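Local coordinates for ER-derived vesicles protein ERV41 (Saccharomyces cerevisiae, PDB 3ZLC) that travels in COPII-coated vesicles and is needed for efficient transport of a subset of secretory proteins from the endoplasmic reticulum to the Golgi, at residues A[190-195]-A[213-218]. Residues are numbered along the deposited sequence; the frame is centred on the assembly and turned at random.
Sequences VYYTSV and SVNDYR
The rings of Tyr-192 and Tyr-217 meet obliquely, planes at 74°, with CE1 of Tyr-192 3.5 Å from CD1 of Tyr-217. Backbone O of Asn-215 lies in plane at the edge of the Tyr-192 ring, and OD1 of the same residue does so at the edge of the Tyr-217 ring. CG of Asn-215 sits between its backbone N and carbonyl carbon (chi1 60°); OD1 lies 3.6 Å from CB of Tyr-192. On the other face of the sheet, OD1 of Asp-216 and CG2 of Val-214 lie at the edge of the Tyr-191 ring, near its plane, with OD1 3.5 Å from CD1 of Tyr-191; ring and carboxylate planes stand 86° apart. The Tyr-191 ring also meets Phe-236, and its hydroxyl hydrogen-bonds His-156 and Gln-179. Segments 190-195 and 213-218 belong to the antiparallel beta hairpin of strands 188-200 and 209-219 in the lumenal domain; the first strand also pairs in parallel with strand 233-240. Val-190/Tyr-217, Tyr-192/Asn-215 and Ser-194/Ser-213 are the hydrogen-bonded pairs between the two segments, two backbone bonds each. In the non-hydrogen-bonded pair between the last two, CG2 of Thr-193 packs 4.0 Å from CG2 of Val-214, while Thr-193 OG1 bonds Lys-237 O. A water donates to Ser-194 O and accepts from Ser-213 OG, its O 2.8 Å from that OG.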
ATOM      1  N   VAL A 190      -2.285  -4.194  -8.692  1.00 15.69           N
ATOM      2  CA  VAL A 190      -1.613  -2.947  -9.066  1.00 14.14           C
ATOM      3  C   VAL A 190      -2.537  -1.783  -8.766  1.00 17.86           C
ATOM      4  O   VAL A 190      -3.688  -1.769  -9.217  1.00 18.20           O
ATOM      5  CB  VAL A 190      -1.239  -2.924 -10.560  1.00 17.67           C
ATOM      6  CG1 VAL A 190      -0.398  -1.673 -10.879  1.00 15.26           C
ATOM      7  CG2 VAL A 190      -0.447  -4.182 -10.929  1.00 21.66           C
ATOM      8  N   TYR A 191      -2.047  -0.825  -7.986  1.00 15.06           N
ATOM      9  CA  TYR A 191      -2.805   0.384  -7.733  1.00 15.07           C
ATOM     10  C   TYR A 191      -2.131   1.571  -8.421  1.00 14.46           C
ATOM     11  O   TYR A 191      -0.924   1.817  -8.227  1.00 19.33           O
ATOM     12  CB  TYR A 191      -2.882   0.645  -6.237  1.00 12.46           C
ATOM     13  CG  TYR A 191      -3.517  -0.461  -5.410  1.00 15.77           C
ATOM     14  CD1 TYR A 191      -4.901  -0.531  -5.247  1.00 15.09           C
ATOM     15  CD2 TYR A 191      -2.736  -1.408  -4.762  1.00 16.04           C
ATOM     16  CE1 TYR A 191      -5.495  -1.530  -4.464  1.00 18.23           C
ATOM     17  CE2 TYR A 191      -3.315  -2.410  -3.976  1.00 15.78           C
ATOM     18  CZ  TYR A 191      -4.699  -2.453  -3.826  1.00 18.10           C
ATOM     19  OH  TYR A 191      -5.280  -3.443  -3.053  1.00 15.46           O
ATOM     20  N   TYR A 192      -2.901   2.300  -9.223  1.00 15.29           N
ATOM     21  CA  TYR A 192      -2.409   3.522  -9.864  1.00 14.05           C
ATOM     22  C   TYR A 192      -2.935   4.739  -9.139  1.00 16.20           C
ATOM     23  O   TYR A 192      -4.114   5.089  -9.269  1.00 18.02           O
ATOM     24  CB  TYR A 192      -2.866   3.584 -11.317  1.00 13.99           C
ATOM     25  CG  TYR A 192      -2.207   2.550 -12.191  1.00 20.41           C
ATOM     26  CD1 TYR A 192      -2.751   1.278 -12.326  1.00 16.33           C
ATOM     27  CD2 TYR A 192      -1.032   2.844 -12.885  1.00 21.69           C
ATOM     28  CE1 TYR A 192      -2.142   0.319 -13.131  1.00 22.79           C
ATOM     29  CE2 TYR A 192      -0.422   1.894 -13.696  1.00 25.83           C
ATOM     30  CZ  TYR A 192      -0.982   0.638 -13.806  1.00 24.82           C
ATOM     31  OH  TYR A 192      -0.376  -0.308 -14.596  1.00 30.44           O
ATOM     32  N   THR A 193      -2.056   5.402  -8.398  1.00 11.93           N
ATOM     33  CA  THR A 193      -2.481   6.514  -7.544  1.00 15.01           C
ATOM     34  C   THR A 193      -2.023   7.829  -8.145  1.00 20.52           C
ATOM     35  O   THR A 193      -0.872   7.947  -8.588  1.00 22.57           O
ATOM     36  CB  THR A 193      -1.908   6.393  -6.116  1.00 17.38           C
ATOM     37  OG1 THR A 193      -0.469   6.454  -6.155  1.00 15.33           O
ATOM     38  CG2 THR A 193      -2.383   5.092  -5.461  1.00 14.13           C
ATOM     39  N   SER A 194      -2.916   8.814  -8.179  1.00 14.83           N
ATOM     40  CA  SER A 194      -2.569  10.119  -8.747  1.00 12.70           C
ATOM     41  C   SER A 194      -2.675  11.123  -7.611  1.00 13.94           C
ATOM     42  O   SER A 194      -3.757  11.321  -7.031  1.00 14.43           O
ATOM     43  CB  SER A 194      -3.521  10.488  -9.883  1.00 15.00           C
ATOM     44  OG  SER A 194      -3.142  11.722 -10.499  1.00 20.76           O
ATOM     45  N   VAL A 195      -1.551  11.761  -7.299  1.00 16.21           N
ATOM     46  CA  VAL A 195      -1.384  12.496  -6.054  1.00 13.21           C
ATOM     47  C   VAL A 195      -1.483  14.002  -6.298  1.00 22.62           C
ATOM     48  O   VAL A 195      -0.826  14.543  -7.196  1.00 15.12           O
ATOM     49  CB  VAL A 195      -0.013  12.131  -5.410  1.00 15.84           C
ATOM     50  CG1 VAL A 195       0.159  12.800  -4.043  1.00 12.65           C
ATOM     51  CG2 VAL A 195       0.104  10.610  -5.252  1.00 11.78           C
ATOM     52  N   SER A 213      -6.293  10.033  -5.826  1.00 12.23           N
ATOM     53  CA  SER A 213      -7.327   9.186  -6.391  1.00 13.17           C
ATOM     54  C   SER A 213      -6.614   7.956  -6.901  1.00 15.07           C
ATOM     55  O   SER A 213      -5.379   7.929  -6.956  1.00 12.21           O
ATOM     56  CB  SER A 213      -8.061   9.882  -7.536  1.00 15.79           C
ATOM     57  OG  SER A 213      -7.190  10.226  -8.616  1.00 14.62           O
ATOM     58  N   VAL A 214      -7.374   6.935  -7.271  1.00 12.29           N
ATOM     59  CA  VAL A 214      -6.756   5.651  -7.600  1.00 11.59           C
ATOM     60  C   VAL A 214      -7.629   4.895  -8.573  1.00 17.71           C
ATOM     61  O   VAL A 214      -8.862   5.058  -8.589  1.00 17.65           O
ATOM     62  CB  VAL A 214      -6.475   4.824  -6.304  1.00 15.19           C
ATOM     63  CG1 VAL A 214      -7.752   4.600  -5.534  1.00 19.37           C
ATOM     64  CG2 VAL A 214      -5.804   3.481  -6.629  1.00 14.51           C
ATOM     65  N   ASN A 215      -6.986   4.134  -9.452  1.00 12.82           N
ATOM     66  CA  ASN A 215      -7.694   3.114 -10.221  1.00 14.07           C
ATOM     67  C   ASN A 215      -6.912   1.802 -10.038  1.00 19.34           C
ATOM     68  O   ASN A 215      -5.701   1.840  -9.743  1.00 17.96           O
ATOM     69  CB  ASN A 215      -7.978   3.539 -11.684  1.00 17.95           C
ATOM     70  CG  ASN A 215      -6.718   3.836 -12.494  1.00 24.58           C
ATOM     71  OD1 ASN A 215      -6.001   2.920 -12.900  1.00 19.03           O
ATOM     72  ND2 ASN A 215      -6.471   5.116 -12.772  1.00 19.34           N
ATOM     73  N   ASP A 216      -7.606   0.666 -10.119  1.00 21.12           N
ATOM     74  CA  ASP A 216      -7.078  -0.612  -9.615  1.00 25.69           C
ATOM     75  C   ASP A 216      -7.036  -1.660 -10.707  1.00 23.35           C
ATOM     76  O   ASP A 216      -7.995  -1.789 -11.475  1.00 21.29           O
ATOM     77  CB  ASP A 216      -8.013  -1.200  -8.546  1.00 32.31           C
ATOM     78  CG  ASP A 216      -8.105  -0.365  -7.301  1.00 38.36           C
ATOM     79  OD1 ASP A 216      -7.474   0.705  -7.217  1.00 39.01           O
ATOM     80  OD2 ASP A 216      -8.839  -0.803  -6.398  1.00 36.76           O
ATOM     81  N   TYR A 217      -5.960  -2.439 -10.741  1.00 20.23           N
ATOM     82  CA  TYR A 217      -5.852  -3.563 -11.683  1.00 24.37           C
ATOM     83  C   TYR A 217      -5.511  -4.857 -10.939  1.00 21.44           C
ATOM     84  O   TYR A 217      -4.908  -4.820  -9.859  1.00 25.79           O
ATOM     85  CB  TYR A 217      -4.777  -3.278 -12.745  1.00 24.74           C
ATOM     86  CG  TYR A 217      -5.210  -2.335 -13.853  1.00 28.55           C
ATOM     87  CD1 TYR A 217      -5.323  -0.961 -13.628  1.00 24.66           C
ATOM     88  CD2 TYR A 217      -5.494  -2.820 -15.124  1.00 30.03           C
ATOM     89  CE1 TYR A 217      -5.721  -0.095 -14.659  1.00 24.50           C
ATOM     90  CE2 TYR A 217      -5.879  -1.971 -16.153  1.00 31.98           C
ATOM     91  CZ  TYR A 217      -5.986  -0.610 -15.912  1.00 30.12           C
ATOM     92  OH  TYR A 217      -6.382   0.234 -16.936  1.00 31.43           O
ATOM     93  N   ARG A 218      -5.917  -5.998 -11.503  1.00 21.13           N
ATOM     94  CA  ARG A 218      -5.561  -7.302 -10.948  1.00 25.29           C
ATOM     95  C   ARG A 218      -5.153  -8.197 -12.099  1.00 27.20           C
ATOM     96  O   ARG A 218      -5.742  -8.113 -13.174  1.00 23.11           O
ATOM     97  CB  ARG A 218      -6.748  -7.937 -10.228  1.00 35.05           C
ATOM     98  CG  ARG A 218      -6.912  -7.495  -8.802  1.00 52.10           C
ATOM     99  CD  ARG A 218      -8.066  -8.227  -8.140  1.00 64.77           C
ATOM    100  NE  ARG A 218      -9.325  -7.968  -8.828  1.00 73.78           N
ATOM    101  CZ  ARG A 218     -10.001  -6.826  -8.735  1.00 76.52           C
ATOM    102  NH1 ARG A 218      -9.535  -5.831  -7.987  1.00 74.72           N
ATOM    103  NH2 ARG A 218     -11.142  -6.677  -9.394  1.00 75.06           N
TER
HETATM  104  O   HOH W   1      -6.011  12.683  -8.225  1.00 14.11           O